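Local coordinates for protein aldehyde dehydrogenase (Burkholderia vietnamiensis, PDB 5KF0) that probably oxidises aldehydes to carboxylic acids with a nicotinamide cofactor, as members of the aldehyde dehydrogenase family do, and binds NADPH in this crystal, at residues A[10-16]-A[40-46]; A[29-34]-A[188-192]; A[109-113]-A[162-166]. All coordinates share one frame; numbering follows the deposited sequence.

Interaction 1 (A[10-16]-A[40-46])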
loop_
_atom_site.group_PDB
_atom_site.type_symbol
_atom_site.label_atom_id
_atom_site.label_comp_id
_atom_site.label_asym_id
_atom_site.label_seq_id
_atom_site.Cartn_x
_atom_site.Cartn_y
_atom_site.Cartn_z
ATOM N N LEU A 10 22.229 27.353 28.895
ATOM C CA LEU A 10 21.102 28.254 28.663
ATOM C C LEU A 10 21.602 29.691 28.563
ATOM O O LEU A 10 22.320 30.171 29.445
ATOM C CB LEU A 10 20.069 28.122 29.786
ATOM C CG LEU A 10 18.698 28.772 29.574
ATOM C CD1 LEU A 10 17.967 28.143 28.397
ATOM C CD2 LEU A 10 17.839 28.667 30.833
ATOM N N LYS A 11 21.246 30.370 27.476
ATOM C CA LYS A 11 21.720 31.726 27.259
ATOM C C LYS A 11 20.876 32.732 28.048
ATOM O O LYS A 11 19.733 32.463 28.429
ATOM C CB LYS A 11 21.701 32.053 25.762
ATOM C CG LYS A 11 22.636 31.160 24.942
ATOM C CD LYS A 11 22.792 31.643 23.499
ATOM C CE LYS A 11 21.707 31.097 22.579
ATOM N NZ LYS A 11 21.822 31.617 21.178
ATOM N N ASP A 12 21.471 33.903 28.301
ATOM C CA ASP A 12 20.754 34.975 28.987
ATOM C C ASP A 12 19.648 35.554 28.122
ATOM O O ASP A 12 18.640 36.040 28.654
ATOM C CB ASP A 12 21.708 36.103 29.380
ATOM C CG ASP A 12 22.585 35.752 30.556
ATOM O OD1 ASP A 12 22.299 34.754 31.251
ATOM O OD2 ASP A 12 23.554 36.497 30.794
ATOM N N THR A 13 19.832 35.538 26.799
ATOM C CA THR A 13 18.838 36.006 25.843
ATOM C C THR A 13 18.831 35.079 24.631
ATOM O O THR A 13 19.843 34.448 24.309
ATOM C CB THR A 13 19.101 37.442 25.357
ATOM O OG1 THR A 13 20.288 37.464 24.564
ATOM C CG2 THR A 13 19.266 38.419 26.527
ATOM N N TYR A 14 17.682 35.024 23.949
ATOM C CA TYR A 14 17.504 34.287 22.706
ATOM C C TYR A 14 16.842 35.181 21.666
ATOM O O TYR A 14 15.973 35.996 22.004
ATOM C CB TYR A 14 16.636 33.014 22.898
ATOM C CG TYR A 14 17.363 31.910 23.633
ATOM C CD1 TYR A 14 17.977 30.867 22.941
ATOM C CD2 TYR A 14 17.458 31.920 25.015
ATOM C CE1 TYR A 14 18.650 29.865 23.612
ATOM C CE2 TYR A 14 18.131 30.920 25.698
ATOM C CZ TYR A 14 18.727 29.898 24.989
ATOM O OH TYR A 14 19.403 28.914 25.670
ATOM N N PRO A 15 17.220 35.044 20.398
ATOM C CA PRO A 15 16.501 35.728 19.323
ATOM C C PRO A 15 15.291 34.908 18.900
ATOM O O PRO A 15 15.124 33.755 19.305
ATOM C CB PRO A 15 17.540 35.768 18.204
ATOM C CG PRO A 15 18.243 34.418 18.363
ATOM C CD PRO A 15 18.250 34.132 19.869
ATOM N N TYR A 16 14.447 35.509 18.068
ATOM C CA TYR A 16 13.524 34.684 17.297
ATOM C C TYR A 16 14.103 34.480 15.905
ATOM O O TYR A 16 15.110 35.080 15.535
ATOM C CB TYR A 16 12.091 35.252 17.246
ATOM C CG TYR A 16 11.846 36.640 16.694
ATOM C CD1 TYR A 16 12.152 36.968 15.372
ATOM C CD2 TYR A 16 11.231 37.610 17.480
ATOM C CE1 TYR A 16 11.888 38.238 14.867
ATOM C CE2 TYR A 16 10.968 38.872 16.983
ATOM C CZ TYR A 16 11.300 39.184 15.683
ATOM O OH TYR A 16 11.038 40.442 15.181
ATOM N N ALA A 40 14.584 32.839 34.048
ATOM C CA ALA A 40 15.730 32.051 33.603
ATOM C C ALA A 40 16.383 32.621 32.349
ATOM O O ALA A 40 17.604 32.522 32.193
ATOM C CB ALA A 40 15.305 30.600 33.346
ATOM N N THR A 41 15.596 33.199 31.448
ATOM C CA THR A 41 16.124 33.787 30.223
ATOM C C THR A 41 15.065 34.728 29.678
ATOM O O THR A 41 13.913 34.712 30.116
ATOM C CB THR A 41 16.505 32.709 29.192
ATOM O OG1 THR A 41 17.151 33.315 28.063
ATOM C CG2 THR A 41 15.264 31.952 28.708
ATOM N N ARG A 42 15.469 35.551 28.715
ATOM C CA ARG A 42 14.560 36.472 28.047
ATOM C C ARG A 42 14.681 36.245 26.551
ATOM O O ARG A 42 15.793 36.112 26.034
ATOM C CB ARG A 42 14.870 37.927 28.416
ATOM C CG ARG A 42 14.643 38.209 29.894
ATOM C CD ARG A 42 14.866 39.666 30.261
ATOM N NE ARG A 42 14.465 39.917 31.646
ATOM C CZ ARG A 42 15.230 39.642 32.700
ATOM N NH1 ARG A 42 16.435 39.112 32.522
ATOM N NH2 ARG A 42 14.795 39.889 33.929
ATOM N N VAL A 43 13.551 36.170 25.857
ATOM C CA VAL A 43 13.592 35.876 24.431
ATOM C C VAL A 43 12.849 36.969 23.675
ATOM O O VAL A 43 12.012 37.695 24.226
ATOM C CB VAL A 43 13.018 34.476 24.093
ATOM C CG1 VAL A 43 13.474 33.436 25.125
ATOM C CG2 VAL A 43 11.520 34.515 23.977
ATOM N N ALA A 44 13.187 37.095 22.393
ATOM C CA ALA A 44 12.552 38.092 21.543
ATOM C C ALA A 44 11.094 37.724 21.274
ATOM O O ALA A 44 10.784 36.592 20.884
ATOM C CB ALA A 44 13.324 38.232 20.227
ATOM N N LEU A 45 10.204 38.694 21.469
ATOM C CA LEU A 45 8.772 38.527 21.252
ATOM C C LEU A 45 8.413 39.095 19.883
ATOM O O LEU A 45 8.691 40.266 19.607
ATOM C CB LEU A 45 7.993 39.245 22.352
ATOM C CG LEU A 45 6.479 39.085 22.345
ATOM C CD1 LEU A 45 6.091 37.638 22.702
ATOM C CD2 LEU A 45 5.849 40.095 23.295
ATOM N N ALA A 46 7.806 38.273 19.031
ATOM C CA ALA A 46 7.436 38.717 17.691
ATOM C C ALA A 46 6.116 39.479 17.718
ATOM O O ALA A 46 5.130 38.997 18.283
ATOM C CB ALA A 46 7.322 37.514 16.755
HETATM O O HOH W 1 18.266 38.365 30.093
HETATM O O HOH W 2 8.942 41.811 16.606
#

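Interaction 2 (A[29-34]-A[188-192]). With NDP (NADPH dihydro-nicotinamide-adenine-dinucleotide phosphate), chain E.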
loop_
_atom_site.group_PDB
_atom_site.type_symbol
_atom_site.label_atom_id
_atom_site.label_comp_id
_atom_site.label_asym_id
_atom_site.label_seq_id
_atom_site.Cartn_x
_atom_site.Cartn_y
_atom_site.Cartn_z
ATOM N N LEU A 29 10.004 38.865 26.237
ATOM C CA LEU A 29 9.356 37.659 26.753
ATOM C C LEU A 29 10.231 37.030 27.837
ATOM O O LEU A 29 11.286 36.457 27.547
ATOM C CB LEU A 29 9.064 36.663 25.631
ATOM C CG LEU A 29 8.433 35.339 26.098
ATOM C CD1 LEU A 29 7.170 35.570 26.925
ATOM C CD2 LEU A 29 8.114 34.425 24.905
ATOM N N GLU A 30 9.792 37.142 29.089
ATOM C CA GLU A 30 10.507 36.521 30.196
ATOM C C GLU A 30 10.070 35.069 30.330
ATOM O O GLU A 30 8.872 34.773 30.339
ATOM C CB GLU A 30 10.238 37.279 31.497
ATOM C CG GLU A 30 10.722 38.721 31.467
ATOM C CD GLU A 30 10.605 39.411 32.813
ATOM O OE1 GLU A 30 9.636 39.140 33.550
ATOM O OE2 GLU A 30 11.497 40.222 33.134
ATOM N N VAL A 31 11.038 34.165 30.441
ATOM C CA VAL A 31 10.775 32.739 30.615
ATOM C C VAL A 31 11.236 32.362 32.016
ATOM O O VAL A 31 12.422 32.499 32.337
ATOM C CB VAL A 31 11.497 31.898 29.552
ATOM C CG1 VAL A 31 11.206 30.404 29.754
ATOM C CG2 VAL A 31 11.115 32.366 28.144
ATOM N N THR A 32 10.309 31.900 32.854
ATOM C CA THR A 32 10.651 31.559 34.229
ATOM C C THR A 32 11.054 30.097 34.361
ATOM O O THR A 32 10.606 29.224 33.610
ATOM C CB THR A 32 9.479 31.816 35.177
ATOM O OG1 THR A 32 8.366 31.006 34.768
ATOM C CG2 THR A 32 9.104 33.299 35.176
ATOM N N ASP A 33 11.915 29.843 35.340
ATOM C CA ASP A 33 12.104 28.499 35.864
ATOM C C ASP A 33 10.845 28.122 36.638
ATOM O O ASP A 33 10.465 28.815 37.584
ATOM C CB ASP A 33 13.355 28.480 36.748
ATOM C CG ASP A 33 13.668 27.111 37.338
ATOM O OD1 ASP A 33 12.760 26.435 37.865
ATOM O OD2 ASP A 33 14.858 26.727 37.326
ATOM N N LYS A 34 10.158 27.066 36.204
ATOM C CA LYS A 34 8.844 26.788 36.766
ATOM C C LYS A 34 8.906 26.198 38.172
ATOM O O LYS A 34 7.865 26.060 38.821
ATOM C CB LYS A 34 8.070 25.861 35.828
ATOM C CG LYS A 34 7.900 26.427 34.410
ATOM C CD LYS A 34 7.167 27.784 34.426
ATOM C CE LYS A 34 6.956 28.344 33.004
ATOM N NZ LYS A 34 8.263 28.602 32.308
ATOM N N SER A 188 4.406 30.409 24.911
ATOM C CA SER A 188 5.204 31.501 25.466
ATOM C C SER A 188 5.855 31.102 26.781
ATOM O O SER A 188 6.908 31.648 27.143
ATOM C CB SER A 188 4.332 32.744 25.667
ATOM O OG SER A 188 3.775 33.186 24.438
ATOM N N ARG A 189 5.239 30.175 27.519
ATOM C CA ARG A 189 5.846 29.699 28.756
ATOM C C ARG A 189 7.066 28.828 28.495
ATOM O O ARG A 189 7.905 28.682 29.396
ATOM C CB ARG A 189 4.817 28.925 29.595
ATOM C CG ARG A 189 3.832 29.834 30.368
ATOM C CD ARG A 189 2.658 29.038 30.947
ATOM N NE ARG A 189 1.803 28.483 29.899
ATOM C CZ ARG A 189 0.760 27.677 30.103
ATOM N NH1 ARG A 189 0.408 27.313 31.330
ATOM N NH2 ARG A 189 0.073 27.226 29.074
ATOM N N THR A 190 7.173 28.229 27.299
ATOM C CA THR A 190 8.242 27.276 26.976
ATOM C C THR A 190 8.738 27.471 25.545
ATOM O O THR A 190 8.649 26.555 24.719
ATOM C CB THR A 190 7.762 25.831 27.163
ATOM O OG1 THR A 190 6.662 25.567 26.273
ATOM C CG2 THR A 190 7.325 25.549 28.607
ATOM N N PRO A 191 9.311 28.638 25.224
ATOM C CA PRO A 191 9.787 28.876 23.850
ATOM C C PRO A 191 11.211 28.429 23.549
ATOM O O PRO A 191 11.562 28.338 22.362
ATOM C CB PRO A 191 9.686 30.403 23.726
ATOM C CG PRO A 191 10.105 30.872 25.106
ATOM C CD PRO A 191 9.510 29.829 26.074
ATOM N N VAL A 192 12.035 28.148 24.562
ATOM C CA VAL A 192 13.471 28.017 24.327
ATOM C C VAL A 192 13.784 26.776 23.500
ATOM O O VAL A 192 14.637 26.818 22.603
ATOM C CB VAL A 192 14.234 28.006 25.660
ATOM C CG1 VAL A 192 15.720 27.741 25.412
ATOM C CG2 VAL A 192 14.022 29.336 26.390
HETATM P PA NDP E . -3.182 26.047 25.376
HETATM O O1A NDP E . -4.397 25.748 24.564
HETATM O O2A NDP E . -3.479 26.961 26.565
HETATM O O5B NDP E . -2.022 26.699 24.506
HETATM C C5B NDP E . -1.485 25.910 23.416
HETATM C C4B NDP E . -0.875 26.839 22.400
HETATM O O4B NDP E . -1.920 27.603 21.757
HETATM C C3B NDP E . 0.106 27.870 22.973
HETATM O O3B NDP E . 1.146 28.136 22.035
HETATM C C2B NDP E . -0.789 29.101 23.117
HETATM O O2B NDP E . -0.086 30.361 23.109
HETATM C C1B NDP E . -1.587 28.973 21.832
HETATM N N9A NDP E . -2.815 29.756 21.803
HETATM C C8A NDP E . -3.802 29.838 22.749
HETATM N N7A NDP E . -4.818 30.590 22.394
HETATM C C5A NDP E . -4.471 31.036 21.129
HETATM C C6A NDP E . -5.129 31.864 20.198
HETATM N N6A NDP E . -6.314 32.445 20.420
HETATM N N1A NDP E . -4.512 32.091 19.016
HETATM C C2A NDP E . -3.319 31.535 18.792
HETATM N N3A NDP E . -2.600 30.744 19.593
HETATM C C4A NDP E . -3.237 30.533 20.753
HETATM O O3 NDP E . -2.556 24.680 25.889
HETATM P PN NDP E . -1.347 24.342 26.867
HETATM O O1N NDP E . -0.103 24.976 26.363
HETATM O O2N NDP E . -1.778 24.732 28.257
HETATM O O5D NDP E . -1.184 22.768 26.766
HETATM C C5D NDP E . -2.024 21.810 27.430
HETATM C C4D NDP E . -3.090 21.346 26.470
HETATM O O4D NDP E . -2.475 20.764 25.289
HETATM C C3D NDP E . -3.991 20.263 27.070
HETATM O O3D NDP E . -5.365 20.452 26.754
HETATM C C2D NDP E . -3.420 18.989 26.450
HETATM O O2D NDP E . -4.290 17.864 26.402
HETATM C C1D NDP E . -3.042 19.488 25.062
HETATM N N1N NDP E . -2.065 18.567 24.493
HETATM C C2N NDP E . -2.341 17.837 23.360
HETATM C C3N NDP E . -1.527 16.865 22.905
HETATM C C7N NDP E . -1.786 16.138 21.633
HETATM O O7N NDP E . -0.808 15.763 20.970
HETATM N N7N NDP E . -3.042 15.858 21.290
HETATM C C4N NDP E . -0.338 16.461 23.701
HETATM C C5N NDP E . 0.031 17.514 24.690
HETATM C C6N NDP E . -0.837 18.433 25.070
HETATM P P2B NDP E . 0.514 31.008 24.492
HETATM O O1X NDP E . 0.373 29.998 25.568
HETATM O O2X NDP E . 1.909 31.398 24.102
HETATM O O3X NDP E . -0.297 32.257 24.764
HETATM O O HOH W 3 7.066 32.938 29.501
#

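Interaction 3 (A[109-113]-A[162-166]). With NDP (NADPH dihydro-nicotinamide-adenine-dinucleotide phosphate), chain E; ACT (acetate ion), chain H.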
loop_
_atom_site.group_PDB
_atom_site.type_symbol
_atom_site.label_atom_id
_atom_site.label_comp_id
_atom_site.label_asym_id
_atom_site.label_seq_id
_atom_site.Cartn_x
_atom_site.Cartn_y
_atom_site.Cartn_z
ATOM N N GLU A 109 12.218 13.068 26.758
ATOM C CA GLU A 109 11.597 13.798 25.655
ATOM C C GLU A 109 12.617 14.172 24.588
ATOM O O GLU A 109 12.283 14.192 23.396
ATOM C CB GLU A 109 10.868 15.051 26.152
ATOM C CG GLU A 109 10.183 15.782 24.992
ATOM C CD GLU A 109 9.343 16.980 25.379
ATOM O OE1 GLU A 109 9.013 17.154 26.566
ATOM O OE2 GLU A 109 9.012 17.761 24.459
ATOM N N VAL A 110 13.856 14.483 24.983
ATOM C CA VAL A 110 14.877 14.757 23.973
ATOM C C VAL A 110 15.140 13.506 23.138
ATOM O O VAL A 110 15.327 13.584 21.920
ATOM C CB VAL A 110 16.160 15.303 24.631
ATOM C CG1 VAL A 110 17.222 15.613 23.565
ATOM C CG2 VAL A 110 15.844 16.570 25.431
ATOM N N THR A 111 15.136 12.330 23.770
ATOM C CA THR A 111 15.251 11.095 22.996
ATOM C C THR A 111 14.112 10.976 21.991
ATOM O O THR A 111 14.325 10.577 20.840
ATOM C CB THR A 111 15.279 9.888 23.932
ATOM O OG1 THR A 111 16.427 9.982 24.786
ATOM C CG2 THR A 111 15.332 8.580 23.146
ATOM N N ARG A 112 12.901 11.352 22.398
ATOM C CA ARG A 112 11.745 11.309 21.502
ATOM C C ARG A 112 11.884 12.312 20.366
ATOM O O ARG A 112 11.517 12.028 19.218
ATOM C CB ARG A 112 10.468 11.594 22.294
ATOM C CG ARG A 112 10.108 10.524 23.305
ATOM C CD ARG A 112 9.377 9.363 22.650
ATOM N NE ARG A 112 8.130 9.793 22.016
ATOM C CZ ARG A 112 7.008 10.062 22.673
ATOM N NH1 ARG A 112 6.965 9.939 23.995
ATOM N NH2 ARG A 112 5.925 10.462 22.014
ATOM N N LEU A 113 12.389 13.510 20.679
ATOM C CA LEU A 113 12.639 14.527 19.655
ATOM C C LEU A 113 13.528 13.964 18.554
ATOM O O LEU A 113 13.258 14.137 17.360
ATOM C CB LEU A 113 13.306 15.750 20.300
ATOM C CG LEU A 113 14.028 16.742 19.365
ATOM C CD1 LEU A 113 13.035 17.488 18.466
ATOM C CD2 LEU A 113 14.884 17.740 20.154
ATOM N N ASN A 162 3.727 21.559 27.304
ATOM C CA ASN A 162 4.112 20.458 28.187
ATOM C C ASN A 162 5.102 19.485 27.564
ATOM O O ASN A 162 5.963 18.954 28.273
ATOM C CB ASN A 162 2.880 19.698 28.682
ATOM C CG ASN A 162 2.116 19.034 27.562
ATOM O OD1 ASN A 162 1.922 19.612 26.492
ATOM N ND2 ASN A 162 1.658 17.816 27.812
ATOM N N PHE A 163 5.001 19.216 26.265
ATOM C CA PHE A 163 6.012 18.454 25.535
ATOM C C PHE A 163 6.498 19.370 24.419
ATOM O O PHE A 163 6.244 19.113 23.233
ATOM C CB PHE A 163 5.479 17.140 24.953
ATOM C CG PHE A 163 4.687 16.277 25.916
ATOM C CD1 PHE A 163 5.005 16.200 27.270
ATOM C CD2 PHE A 163 3.635 15.513 25.448
ATOM C CE1 PHE A 163 4.264 15.384 28.128
ATOM C CE2 PHE A 163 2.898 14.693 26.296
ATOM C CZ PHE A 163 3.208 14.634 27.637
ATOM N N PRO A 164 7.177 20.466 24.763
ATOM C CA PRO A 164 7.422 21.502 23.744
ATOM C C PRO A 164 8.378 21.063 22.654
ATOM O O PRO A 164 8.227 21.505 21.510
ATOM C CB PRO A 164 7.990 22.669 24.556
ATOM C CG PRO A 164 8.632 22.027 25.748
ATOM C CD PRO A 164 7.764 20.827 26.072
ATOM N N LEU A 165 9.361 20.221 22.968
ATOM C CA LEU A 165 10.273 19.742 21.935
ATOM C C LEU A 165 9.571 18.762 21.008
ATOM O O LEU A 165 9.533 18.956 19.788
ATOM C CB LEU A 165 11.499 19.080 22.571
ATOM C CG LEU A 165 12.483 20.040 23.234
ATOM C CD1 LEU A 165 13.621 19.269 23.888
ATOM C CD2 LEU A 165 13.023 21.019 22.218
ATOM N N ASN A 166 9.010 17.688 21.567
ATOM C CA ASN A 166 8.528 16.628 20.693
ATOM C C ASN A 166 7.259 17.015 19.942
ATOM O O ASN A 166 7.069 16.576 18.799
ATOM C CB ASN A 166 8.289 15.345 21.477
ATOM C CG ASN A 166 8.227 14.132 20.551
ATOM O OD1 ASN A 166 9.018 14.018 19.605
ATOM N ND2 ASN A 166 7.289 13.257 20.799
HETATM P PA NDP E . -3.182 26.047 25.376
HETATM O O1A NDP E . -4.397 25.748 24.564
HETATM O O2A NDP E . -3.479 26.961 26.565
HETATM O O5B NDP E . -2.022 26.699 24.506
HETATM C C5B NDP E . -1.485 25.910 23.416
HETATM C C4B NDP E . -0.875 26.839 22.400
HETATM O O4B NDP E . -1.920 27.603 21.757
HETATM C C3B NDP E . 0.106 27.870 22.973
HETATM O O3B NDP E . 1.146 28.136 22.035
HETATM C C2B NDP E . -0.789 29.101 23.117
HETATM O O2B NDP E . -0.086 30.361 23.109
HETATM C C1B NDP E . -1.587 28.973 21.832
HETATM N N9A NDP E . -2.815 29.756 21.803
HETATM C C8A NDP E . -3.802 29.838 22.749
HETATM N N7A NDP E . -4.818 30.590 22.394
HETATM C C5A NDP E . -4.471 31.036 21.129
HETATM C C6A NDP E . -5.129 31.864 20.198
HETATM N N6A NDP E . -6.314 32.445 20.420
HETATM N N1A NDP E . -4.512 32.091 19.016
HETATM C C2A NDP E . -3.319 31.535 18.792
HETATM N N3A NDP E . -2.600 30.744 19.593
HETATM C C4A NDP E . -3.237 30.533 20.753
HETATM O O3 NDP E . -2.556 24.680 25.889
HETATM P PN NDP E . -1.347 24.342 26.867
HETATM O O1N NDP E . -0.103 24.976 26.363
HETATM O O2N NDP E . -1.778 24.732 28.257
HETATM O O5D NDP E . -1.184 22.768 26.766
HETATM C C5D NDP E . -2.024 21.810 27.430
HETATM C C4D NDP E . -3.090 21.346 26.470
HETATM O O4D NDP E . -2.475 20.764 25.289
HETATM C C3D NDP E . -3.991 20.263 27.070
HETATM O O3D NDP E . -5.365 20.452 26.754
HETATM C C2D NDP E . -3.420 18.989 26.450
HETATM O O2D NDP E . -4.290 17.864 26.402
HETATM C C1D NDP E . -3.042 19.488 25.062
HETATM N N1N NDP E . -2.065 18.567 24.493
HETATM C C2N NDP E . -2.341 17.837 23.360
HETATM C C3N NDP E . -1.527 16.865 22.905
HETATM C C7N NDP E . -1.786 16.138 21.633
HETATM O O7N NDP E . -0.808 15.763 20.970
HETATM N N7N NDP E . -3.042 15.858 21.290
HETATM C C4N NDP E . -0.338 16.461 23.701
HETATM C C5N NDP E . 0.031 17.514 24.690
HETATM C C6N NDP E . -0.837 18.433 25.070
HETATM P P2B NDP E . 0.514 31.008 24.492
HETATM O O1X NDP E . 0.373 29.998 25.568
HETATM O O2X NDP E . 1.909 31.398 24.102
HETATM O O3X NDP E . -0.297 32.257 24.764
HETATM C C ACT H . 2.887 12.171 23.613
HETATM O O ACT H . 3.636 11.402 24.284
HETATM O OXT ACT H . 3.392 12.745 22.622
HETATM C CH3 ACT H . 1.450 12.403 23.955
#

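Interaction 1 (A[10-16]-A[40-46])
Residues 10-16 and 40-46 meet as parallel strand pairing, T13 beside R42 and Y14 beside V43, in a small four-stranded sheet near the N-terminus. The ladder alternates along the chain: R42 N gives to D12 O (3.2 Å), Y14 N to R42 O (3.0 Å), and A44 N to Y14 O (3.0 Å). T41 holds OG1 anti to its own backbone N (chi1 -174°), which aims the hydroxyl at the loop, where it donates to K11 O at 2.7 Å from above the carbonyl plane. T41 OG1 also lies at the edge of the Y14 ring. Y14 in turn folds back on its own segment, its OH accepting K11 N in a nearly straight bond (3.0 Å, 172°), so the K11 backbone is held at both its N and its O. A water joins D12 O to R42 NH1, while R42 NE has a long, weak ion pair with E30. At the far end Y16 closes the contact: CD2 lies 3.5 Å from A44 CB, and A46 CB makes an off-centre CH-pi contact with the ring, 4.3 Å from its centroid. V192 and L195 of helix 192-202 pack on Y14, and V192 also touches L10 and T41. On its other edge strand 39-43 runs antiparallel to strand 29-32, where A40 and T41 both face V31 in a classic beta bulge; the whole is a small mixed sheet in the order 21-23, 13-18, 39-43, 29-32, its central parallel pair flanked by antiparallel neighbours.

Interaction 2 (A[29-34]-A[188-192])
The guanidinium of R189, a residue whose CB packs on CE of K34, meets NADPH at its edge: near the guanidinium plane, NH2 donates to O2N of the nicotinamide-side phosphate at 3.2 Å. The R189 chain bends at chi3 on its way there. Its backbone faces the strand. R189 O accepts K34 NZ at 2.9 Å, the donor tilted slightly from the carbonyl plane, and the same ammonium gives to T32 O (2.8 Å) and to E98 O of helix 88-99. Three carbonyls thus grip one lysine nitrogen, which K34 delivers by bending at chi2 and chi4. The segment 188-192 is the loop leading from strand 182-185 of the Rossmann-like cofactor-binding sheet into helix 192-202, and S188 there holds the 2'-phosphate that distinguishes NADPH from NADH: both its N and its OG donate to O2X, the OG at 2.6 Å. K185, also bonded to the cofactor, lies just upstream. Behind the serine, on the side turned from the cofactor, S188 O takes a water that also donates to E30 O. The apolar half of the contact lies beside this bridge. V31, with CG2 beside its backbone N and CG1 anti to it (chi1 -180°), points CG2 at the CG-CD edge of P191, 3.5 Å from CG, while L29 CD2 lies 4.1 Å from P191 CG and L29 CD1 touches S188 CB.

Interaction 3 (A[109-113]-A[162-166])
E109 and N166 form the tight heart of this contact, where helix 103-123 meets the beginning of helix 164-178. The glutamate runs extended, CG anti to its backbone N (chi1 -178°), and pushes OE2 among the backbone amides of the other segment. N166 N donates to that oxygen's anti lone pair at 2.9 Å in a nearly straight bond (168°); L165 N, also at 2.9 Å, adds a weak one. OE1 pairs with K101 in a salt bridge, so both carboxylate oxygens are held, and the lysine together with the helix start would probably favour the charged form. Beside them V110 CG2 packs on L165 CD1 (3.8 Å), and I197 of helix 192-202 touches both L113 and L165. The R112 side is looser. R112 is modelled in two conformers, so its details are less certain; in one, N166 ND2 lies over a face of the guanidinium, and D450 accepts from both R112 NE and N166 ND2. N166 OD1 is hydrogen-bonded to T116 OG1. To an acetate, probably from the crystallisation liquor, R112 NH2 gives only weak bonds; R448 also binds it. N162 lays its ND2, hydrogen-bonded to Q291 O, over the centre of the F163 ring, 3.4 Å above the plane, and brings OD1 within 3.3 Å of C6N of the NADPH nicotinamide. The run N162-F163-P164 is characteristic of aldehyde dehydrogenases, whose asparagine generally contributes to the oxyanion hole.

How the interactions relate
The three contacts step inward from the edge of the chain towards the nicotinamide. Interactions 1 and 2 lie side by side, centres 9 Å apart, and their segments alternate along the sequence. Strands 39-43 and 29-32, neighbours in one sheet, join them through probable backbone bonds from A40 N to V31 O and from V43 N to L29 O, both 2.8 Å. Interaction 3 is 16 Å from interaction 2 between centres and 20 Å from interaction 1, which it does not touch; both its segments fall between residues 34 and 188. T190 packs on P164 where interactions 2 and 3 meet. Interaction 2 links the N-terminal sheet to the cofactor cleft, and interaction 3 packs helix 103-123 on the start of helix 164-178 beside the nicotinamide.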